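Local atomic coordinates of phenazine biosynthesis protein PhzF family (Enterococcus faecalis, PDB entry 1S7J), a protein that probably acts as an isomerase of the PhzF family, whose members share the diaminopimelate-epimerase-like fold. Residues R144-L150 / G172-T178; Q220-A225 / L235-V239. All coordinates share one frame. Residues are numbered along the deposited sequence.

Interaction 1. Residues R144-L150 / G172-T178; sequences RDLFFVL and GVGVIVT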
ATOM      1  N   ARG A 144      -7.829 -11.534   3.461  1.00 57.76           N
ATOM      2  CA  ARG A 144      -7.991 -11.282   2.046  1.00 57.72           C
ATOM      3  C   ARG A 144      -6.856 -12.069   1.372  1.00 58.30           C
ATOM      4  O   ARG A 144      -7.030 -12.652   0.295  1.00 58.62           O
ATOM      5  CB  ARG A 144      -7.867  -9.785   1.722  1.00 58.32           C
ATOM      6  CG  ARG A 144      -8.145  -9.446   0.257  1.00 58.59           C
ATOM      7  CD  ARG A 144      -6.932  -8.826  -0.428  1.00 57.75           C
ATOM      8  NE  ARG A 144      -6.900  -7.372  -0.290  1.00 62.26           N
ATOM      9  CZ  ARG A 144      -5.840  -6.650   0.095  1.00 59.09           C
ATOM     10  NH1 ARG A 144      -5.952  -5.336   0.155  1.00 61.60           N
ATOM     11  NH2 ARG A 144      -4.702  -7.228   0.438  1.00 55.48           N
ATOM     12  N   ASP A 145      -5.706 -12.118   2.062  1.00 58.25           N
ATOM     13  CA  ASP A 145      -4.511 -12.816   1.585  1.00 53.95           C
ATOM     14  C   ASP A 145      -4.038 -13.853   2.570  1.00 53.20           C
ATOM     15  O   ASP A 145      -4.345 -13.792   3.763  1.00 47.60           O
ATOM     16  CB  ASP A 145      -3.342 -11.832   1.426  1.00 52.52           C
ATOM     17  CG  ASP A 145      -3.759 -10.496   0.929  1.00 51.83           C
ATOM     18  OD1 ASP A 145      -3.577  -9.511   1.676  1.00 50.33           O
ATOM     19  OD2 ASP A 145      -4.261 -10.415  -0.210  1.00 49.37           O
ATOM     20  N   LEU A 146      -3.235 -14.794   2.082  1.00 54.05           N
ATOM     21  CA  LEU A 146      -2.657 -15.803   2.941  1.00 54.69           C
ATOM     22  C   LEU A 146      -1.700 -15.026   3.848  1.00 53.06           C
ATOM     23  O   LEU A 146      -1.149 -14.008   3.430  1.00 56.28           O
ATOM     24  CB  LEU A 146      -1.941 -16.864   2.122  1.00 56.52           C
ATOM     25  CG  LEU A 146      -2.927 -17.907   1.583  1.00 58.53           C
ATOM     26  CD1 LEU A 146      -2.330 -18.678   0.407  1.00 59.74           C
ATOM     27  CD2 LEU A 146      -3.343 -18.840   2.727  1.00 57.92           C
ATOM     28  N   PHE A 147      -1.483 -15.508   5.044  1.00 51.39           N
ATOM     29  CA  PHE A 147      -0.667 -14.794   6.007  1.00 51.07           C
ATOM     30  C   PHE A 147       0.277 -15.759   6.716  1.00 53.03           C
ATOM     31  O   PHE A 147      -0.131 -16.477   7.623  1.00 53.45           O
ATOM     32  CB  PHE A 147      -1.644 -14.147   7.001  1.00 49.53           C
ATOM     33  CG  PHE A 147      -1.024 -13.241   7.998  1.00 44.05           C
ATOM     34  CD1 PHE A 147      -1.141 -11.862   7.859  1.00 39.54           C
ATOM     35  CD2 PHE A 147      -0.383 -13.748   9.129  1.00 43.64           C
ATOM     36  CE1 PHE A 147      -0.641 -10.997   8.832  1.00 37.34           C
ATOM     37  CE2 PHE A 147       0.122 -12.894  10.107  1.00 40.35           C
ATOM     38  CZ  PHE A 147      -0.007 -11.513   9.956  1.00 40.45           C
ATOM     39  N   PHE A 148       1.543 -15.762   6.312  1.00 51.64           N
ATOM     40  CA  PHE A 148       2.530 -16.665   6.907  1.00 50.87           C
ATOM     41  C   PHE A 148       3.515 -15.953   7.799  1.00 50.16           C
ATOM     42  O   PHE A 148       3.970 -14.862   7.485  1.00 53.45           O
ATOM     43  CB  PHE A 148       3.289 -17.400   5.806  1.00 48.74           C
ATOM     44  CG  PHE A 148       2.414 -18.001   4.756  1.00 47.98           C
ATOM     45  CD1 PHE A 148       2.576 -17.659   3.417  1.00 46.55           C
ATOM     46  CD2 PHE A 148       1.403 -18.912   5.102  1.00 48.80           C
ATOM     47  CE1 PHE A 148       1.761 -18.205   2.437  1.00 49.63           C
ATOM     48  CE2 PHE A 148       0.585 -19.464   4.130  1.00 51.78           C
ATOM     49  CZ  PHE A 148       0.760 -19.110   2.789  1.00 51.44           C
ATOM     50  N   VAL A 149       3.850 -16.576   8.916  1.00 50.48           N
ATOM     51  CA  VAL A 149       4.812 -16.008   9.851  1.00 50.86           C
ATOM     52  C   VAL A 149       6.110 -16.794   9.674  1.00 51.47           C
ATOM     53  O   VAL A 149       6.093 -18.023   9.637  1.00 52.68           O
ATOM     54  CB  VAL A 149       4.311 -16.107  11.309  1.00 50.20           C
ATOM     55  CG1 VAL A 149       5.314 -15.473  12.262  1.00 53.06           C
ATOM     56  CG2 VAL A 149       2.946 -15.428  11.437  1.00 50.87           C
ATOM     57  N   LEU A 150       7.215 -16.085   9.507  1.00 52.66           N
ATOM     58  CA  LEU A 150       8.506 -16.723   9.295  1.00 53.36           C
ATOM     59  C   LEU A 150       9.447 -16.599  10.485  1.00 54.17           C
ATOM     60  O   LEU A 150       9.108 -15.975  11.497  1.00 54.08           O
ATOM     61  CB  LEU A 150       9.155 -16.159   8.023  1.00 53.01           C
ATOM     62  CG  LEU A 150       8.703 -16.666   6.636  1.00 55.01           C
ATOM     63  CD1 LEU A 150       7.222 -17.010   6.578  1.00 57.31           C
ATOM     64  CD2 LEU A 150       9.051 -15.618   5.595  1.00 56.54           C
ATOM     65  N   GLY A 172      -6.795 -17.059  -0.723  1.00 70.73           N
ATOM     66  CA  GLY A 172      -6.391 -15.657  -0.810  1.00 67.25           C
ATOM     67  C   GLY A 172      -6.202 -15.006  -2.175  1.00 65.63           C
ATOM     68  O   GLY A 172      -6.383 -15.628  -3.223  1.00 66.90           O
ATOM     69  N   VAL A 173      -5.904 -13.709  -2.133  1.00 62.97           N
ATOM     70  CA  VAL A 173      -5.655 -12.926  -3.339  1.00 60.56           C
ATOM     71  C   VAL A 173      -4.149 -12.778  -3.447  1.00 58.22           C
ATOM     72  O   VAL A 173      -3.573 -12.834  -4.544  1.00 59.07           O
ATOM     73  CB  VAL A 173      -6.291 -11.511  -3.235  1.00 62.62           C
ATOM     74  CG1 VAL A 173      -5.985 -10.692  -4.498  1.00 60.77           C
ATOM     75  CG2 VAL A 173      -7.794 -11.626  -3.021  1.00 62.32           C
ATOM     76  N   GLY A 174      -3.510 -12.577  -2.306  1.00 52.96           N
ATOM     77  CA  GLY A 174      -2.080 -12.429  -2.269  1.00 51.18           C
ATOM     78  C   GLY A 174      -1.477 -13.267  -1.173  1.00 49.28           C
ATOM     79  O   GLY A 174      -2.119 -14.190  -0.662  1.00 49.96           O
ATOM     80  N   VAL A 175      -0.249 -12.958  -0.807  1.00 47.00           N
ATOM     81  CA  VAL A 175       0.462 -13.676   0.234  1.00 42.88           C
ATOM     82  C   VAL A 175       1.279 -12.692   1.054  1.00 41.11           C
ATOM     83  O   VAL A 175       2.002 -11.852   0.503  1.00 41.15           O
ATOM     84  CB  VAL A 175       1.410 -14.749  -0.369  1.00 45.06           C
ATOM     85  CG1 VAL A 175       2.283 -15.362   0.719  1.00 42.12           C
ATOM     86  CG2 VAL A 175       0.601 -15.828  -1.080  1.00 39.33           C
ATOM     87  N   ILE A 176       1.147 -12.779   2.361  1.00 40.70           N
ATOM     88  CA  ILE A 176       1.862 -11.914   3.269  1.00 37.88           C
ATOM     89  C   ILE A 176       2.805 -12.759   4.075  1.00 37.84           C
ATOM     90  O   ILE A 176       2.486 -13.897   4.411  1.00 35.98           O
ATOM     91  CB  ILE A 176       0.897 -11.195   4.251  1.00 35.34           C
ATOM     92  CG1 ILE A 176      -0.145 -10.377   3.480  1.00 33.81           C
ATOM     93  CG2 ILE A 176       1.689 -10.294   5.196  1.00 38.28           C
ATOM     94  CD1 ILE A 176      -1.183  -9.716   4.362  1.00 32.84           C
ATOM     95  N   VAL A 177       3.992 -12.233   4.337  1.00 38.59           N
ATOM     96  CA  VAL A 177       4.993 -12.918   5.123  1.00 39.38           C
ATOM     97  C   VAL A 177       5.453 -11.918   6.179  1.00 40.07           C
ATOM     98  O   VAL A 177       5.657 -10.737   5.871  1.00 38.09           O
ATOM     99  CB  VAL A 177       6.197 -13.398   4.242  1.00 42.62           C
ATOM    100  CG1 VAL A 177       5.726 -14.442   3.224  1.00 42.52           C
ATOM    101  CG2 VAL A 177       6.830 -12.227   3.519  1.00 48.16           C
ATOM    102  N   THR A 178       5.610 -12.379   7.411  1.00 40.80           N
ATOM    103  CA  THR A 178       6.001 -11.497   8.515  1.00 39.49           C
ATOM    104  C   THR A 178       7.018 -12.138   9.442  1.00 41.11           C
ATOM    105  O   THR A 178       7.376 -13.306   9.286  1.00 35.53           O
ATOM    106  CB  THR A 178       4.776 -11.129   9.389  1.00 37.54           C
ATOM    107  OG1 THR A 178       3.564 -11.306   8.639  1.00 42.84           O
ATOM    108  CG2 THR A 178       4.866  -9.709   9.838  1.00 25.27           C
TER

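Interaction 2. Residues Q220-A225 / L235-V239; sequences QTTLSA and LTCEV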
ATOM      1  N   GLN A 220       0.447  -4.493  22.215  1.00 74.44           N
ATOM      2  CA  GLN A 220       0.704  -3.047  22.107  1.00 71.46           C
ATOM      3  C   GLN A 220      -0.384  -2.328  21.315  1.00 70.00           C
ATOM      4  O   GLN A 220      -1.144  -2.951  20.555  1.00 68.18           O
ATOM      5  CB  GLN A 220       2.056  -2.793  21.435  1.00 70.12           C
ATOM      6  CG  GLN A 220       3.240  -3.321  22.215  1.00 72.59           C
ATOM      7  CD  GLN A 220       4.543  -3.245  21.448  1.00 72.47           C
ATOM      8  OE1 GLN A 220       5.611  -3.520  21.994  1.00 73.66           O
ATOM      9  NE2 GLN A 220       4.466  -2.877  20.176  1.00 71.34           N
ATOM     10  N   THR A 221      -0.475  -1.018  21.527  1.00 68.42           N
ATOM     11  CA  THR A 221      -1.447  -0.176  20.822  1.00 68.48           C
ATOM     12  C   THR A 221      -0.728   0.446  19.634  1.00 64.41           C
ATOM     13  O   THR A 221      -1.318   0.654  18.572  1.00 62.27           O
ATOM     14  CB  THR A 221      -1.972   0.972  21.728  1.00 71.05           C
ATOM     15  OG1 THR A 221      -2.546   0.421  22.922  1.00 73.49           O
ATOM     16  CG2 THR A 221      -3.030   1.798  20.985  1.00 74.73           C
ATOM     17  N   THR A 222       0.552   0.758  19.832  1.00 61.78           N
ATOM     18  CA  THR A 222       1.372   1.347  18.786  1.00 59.93           C
ATOM     19  C   THR A 222       2.565   0.471  18.439  1.00 58.07           C
ATOM     20  O   THR A 222       3.245  -0.064  19.325  1.00 60.34           O
ATOM     21  CB  THR A 222       1.853   2.769  19.159  1.00 60.23           C
ATOM     22  OG1 THR A 222       2.490   2.754  20.449  1.00 62.02           O
ATOM     23  CG2 THR A 222       0.679   3.727  19.187  1.00 62.19           C
ATOM     24  N   LEU A 223       2.790   0.286  17.144  1.00 55.14           N
ATOM     25  CA  LEU A 223       3.885  -0.525  16.663  1.00 49.62           C
ATOM     26  C   LEU A 223       4.620   0.136  15.517  1.00 47.04           C
ATOM     27  O   LEU A 223       4.037   0.903  14.749  1.00 44.22           O
ATOM     28  CB  LEU A 223       3.375  -1.887  16.175  1.00 51.46           C
ATOM     29  CG  LEU A 223       2.538  -2.769  17.086  1.00 53.11           C
ATOM     30  CD1 LEU A 223       1.110  -2.813  16.562  1.00 53.56           C
ATOM     31  CD2 LEU A 223       3.129  -4.168  17.121  1.00 55.39           C
ATOM     32  N   SER A 224       5.901  -0.157  15.412  1.00 44.00           N
ATOM     33  CA  SER A 224       6.727   0.352  14.339  1.00 42.16           C
ATOM     34  C   SER A 224       6.881  -0.825  13.344  1.00 39.20           C
ATOM     35  O   SER A 224       7.054  -1.978  13.762  1.00 37.60           O
ATOM     36  CB  SER A 224       8.085   0.832  14.878  1.00 44.33           C
ATOM     37  OG  SER A 224       8.610  -0.055  15.866  1.00 51.60           O
ATOM     38  N   ALA A 225       6.739  -0.548  12.058  1.00 35.90           N
ATOM     39  CA  ALA A 225       6.841  -1.592  11.051  1.00 31.39           C
ATOM     40  C   ALA A 225       7.711  -1.198   9.864  1.00 35.05           C
ATOM     41  O   ALA A 225       7.990  -0.016   9.644  1.00 36.57           O
ATOM     42  CB  ALA A 225       5.465  -1.978  10.570  1.00 30.14           C
ATOM     43  N   LEU A 235       6.497   2.236   8.230  1.00 29.82           N
ATOM     44  CA  LEU A 235       5.109   2.491   8.583  1.00 32.22           C
ATOM     45  C   LEU A 235       4.938   2.592  10.102  1.00 31.26           C
ATOM     46  O   LEU A 235       5.437   1.740  10.845  1.00 31.65           O
ATOM     47  CB  LEU A 235       4.202   1.350   8.074  1.00 30.30           C
ATOM     48  CG  LEU A 235       4.305   0.817   6.632  1.00 29.51           C
ATOM     49  CD1 LEU A 235       5.149  -0.450   6.602  1.00 27.66           C
ATOM     50  CD2 LEU A 235       2.912   0.529   6.093  1.00 25.25           C
ATOM     51  N   THR A 236       4.310   3.660  10.561  1.00 31.14           N
ATOM     52  CA  THR A 236       4.049   3.799  11.991  1.00 33.28           C
ATOM     53  C   THR A 236       2.599   3.306  12.145  1.00 34.68           C
ATOM     54  O   THR A 236       1.697   3.755  11.424  1.00 33.14           O
ATOM     55  CB  THR A 236       4.240   5.256  12.490  1.00 34.87           C
ATOM     56  OG1 THR A 236       4.292   5.265  13.922  1.00 37.34           O
ATOM     57  CG2 THR A 236       3.125   6.166  11.995  1.00 39.17           C
ATOM     58  N   CYS A 237       2.412   2.313  13.002  1.00 36.34           N
ATOM     59  CA  CYS A 237       1.099   1.703  13.204  1.00 36.02           C
ATOM     60  C   CYS A 237       0.413   1.960  14.531  1.00 38.40           C
ATOM     61  O   CYS A 237       1.060   2.079  15.577  1.00 38.80           O
ATOM     62  CB  CYS A 237       1.223   0.211  13.007  1.00 33.37           C
ATOM     63  SG  CYS A 237       2.053  -0.207  11.509  1.00 38.62           S
ATOM     64  N   GLU A 238      -0.911   1.986  14.498  1.00 38.57           N
ATOM     65  CA  GLU A 238      -1.699   2.175  15.699  1.00 42.01           C
ATOM     66  C   GLU A 238      -2.956   1.331  15.667  1.00 40.07           C
ATOM     67  O   GLU A 238      -3.610   1.185  14.613  1.00 35.82           O
ATOM     68  CB  GLU A 238      -2.084   3.644  15.918  1.00 46.80           C
ATOM     69  CG  GLU A 238      -2.726   3.868  17.290  1.00 53.38           C
ATOM     70  CD  GLU A 238      -3.395   5.210  17.432  1.00 59.06           C
ATOM     71  OE1 GLU A 238      -2.680   6.207  17.657  1.00 61.71           O
ATOM     72  OE2 GLU A 238      -4.646   5.266  17.342  1.00 63.59           O
ATOM     73  N   VAL A 239      -3.285   0.744  16.808  1.00 38.34           N
ATOM     74  CA  VAL A 239      -4.464  -0.072  16.940  1.00 41.07           C
ATOM     75  C   VAL A 239      -5.575   0.695  17.643  1.00 41.92           C
ATOM     76  O   VAL A 239      -5.362   1.280  18.706  1.00 38.97           O
ATOM     77  CB  VAL A 239      -4.187  -1.371  17.731  1.00 42.04           C
ATOM     78  CG1 VAL A 239      -5.446  -2.223  17.802  1.00 42.86           C
ATOM     79  CG2 VAL A 239      -3.060  -2.149  17.086  1.00 39.38           C
TER

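Interaction 1. Residues R144-L150 / G172-T178
How two strands distant in sequence become parallel neighbours is well illustrated by Ile-176, which buries more surface here than any other residue. Its backbone uses both polar atoms to bracket Phe-147: Ile-176 N donates to Leu-146 O (2.8 Å), and Phe-148 N donates to Ile-176 O (2.8 Å). One residue thus bonds to the two flanking a single partner, as parallel pairing requires, and its CD1 packs 4.1 Å from CD1 of Phe-147. Thr-178 repeats the scheme around Val-149, its N reaching Phe-148 O at 3.0 Å and its O receiving Leu-150 N at 2.8 Å. Its hydroxyl is buried without a hydrogen-bond partner; Thr-178 OG1 instead lies over one face of the Phe-147 ring, 3.8 Å from CZ. At the entry, the Asp-145 carboxylate faces Arg-144 NH2, with the salt bridge at OD1 (2.8 Å) and a weak bond to OD2 (3.3 Å); OD2 also accepts a weak bond from Gly-174 N (3.1 Å). The same arginine reaches Ser-205 through NH1. Gly-172, at positive phi, lies where a CB would clash with Leu-146 N and sit tightly against Asp-145 CA. Helix 207-218 covers the face bearing Ile-176 and Thr-178, and helix 127-133 the face bearing Phe-148 and Val-177. With two helices in the connection between adjacent parallel strands, this is a beta-alpha-beta crossover.

Interaction 2. Residues Q220-A225 / L235-V239
Cys-237 lies at the middle of the apolar face of this antiparallel pair. Its SG sits 4.0 Å from Ala-225 CB and its CB 4.4 Å from Leu-223 CB, so that the side chain touches both residues, the sulfur lying nearer Ala-225. The same face is extended at one end by Leu-235, whose CD1 comes within 4.3 Å of Ala-225 CB, and at the other by Val-239, whose CG2 approaches Leu-223 CD1 to 4.3 Å. Beneath these side chains the backbones pair regularly. Leu-223 and Cys-237 form a hydrogen-bonded pair, Leu-223 N to Cys-237 O at 2.9 Å and Cys-237 N to Leu-223 O at 2.8 Å; two residues on, Ala-225 N meets Leu-235 O at 2.9 Å and Leu-235 N meets Ala-225 O at 3.0 Å. Between and beyond them lie the non-hydrogen-bonded pairs Ser-224 with Thr-236 and Thr-222 with Glu-238, which carry the more polar, more exposed face. Even there the contact is partly aliphatic, Thr-222 CG2 lying 3.9 Å from Glu-238 CG. The pairing reaches past the strand's start through Val-239 N to Thr-221 O, a short bond of 2.6 Å. At the outer margin Gln-220 NE2 is hydrogen-bonded to Asp-185, which also accepts from Ser-224 N. The whole is a beta hairpin set between strands 186-192 and 243-259, with Cys-237 and Val-239 resting on Ile-211 and Leu-223 on Leu-218 of helix 207-218.

Overall arrangement
Read from the N terminus, the two contacts occur in series: interaction 1 closes before interaction 2 opens, so they neither nest nor cross. Interaction 1 closes a loop of 21 residues containing helices 153-158 and 163-168; interaction 2 closes a hairpin with only nine residues between its segments. Between them the chain runs through strand 186-192, which pairs with 175-180 on one side and 222-227 on the other, and then through helix 207-218. That helix packs against both contacts, whose centres lie 19 Å apart. A crossover and a hairpin thereby become parts of one curved sheet around a shared helix, and strand 234-240 carries it on to the long strand 243-259.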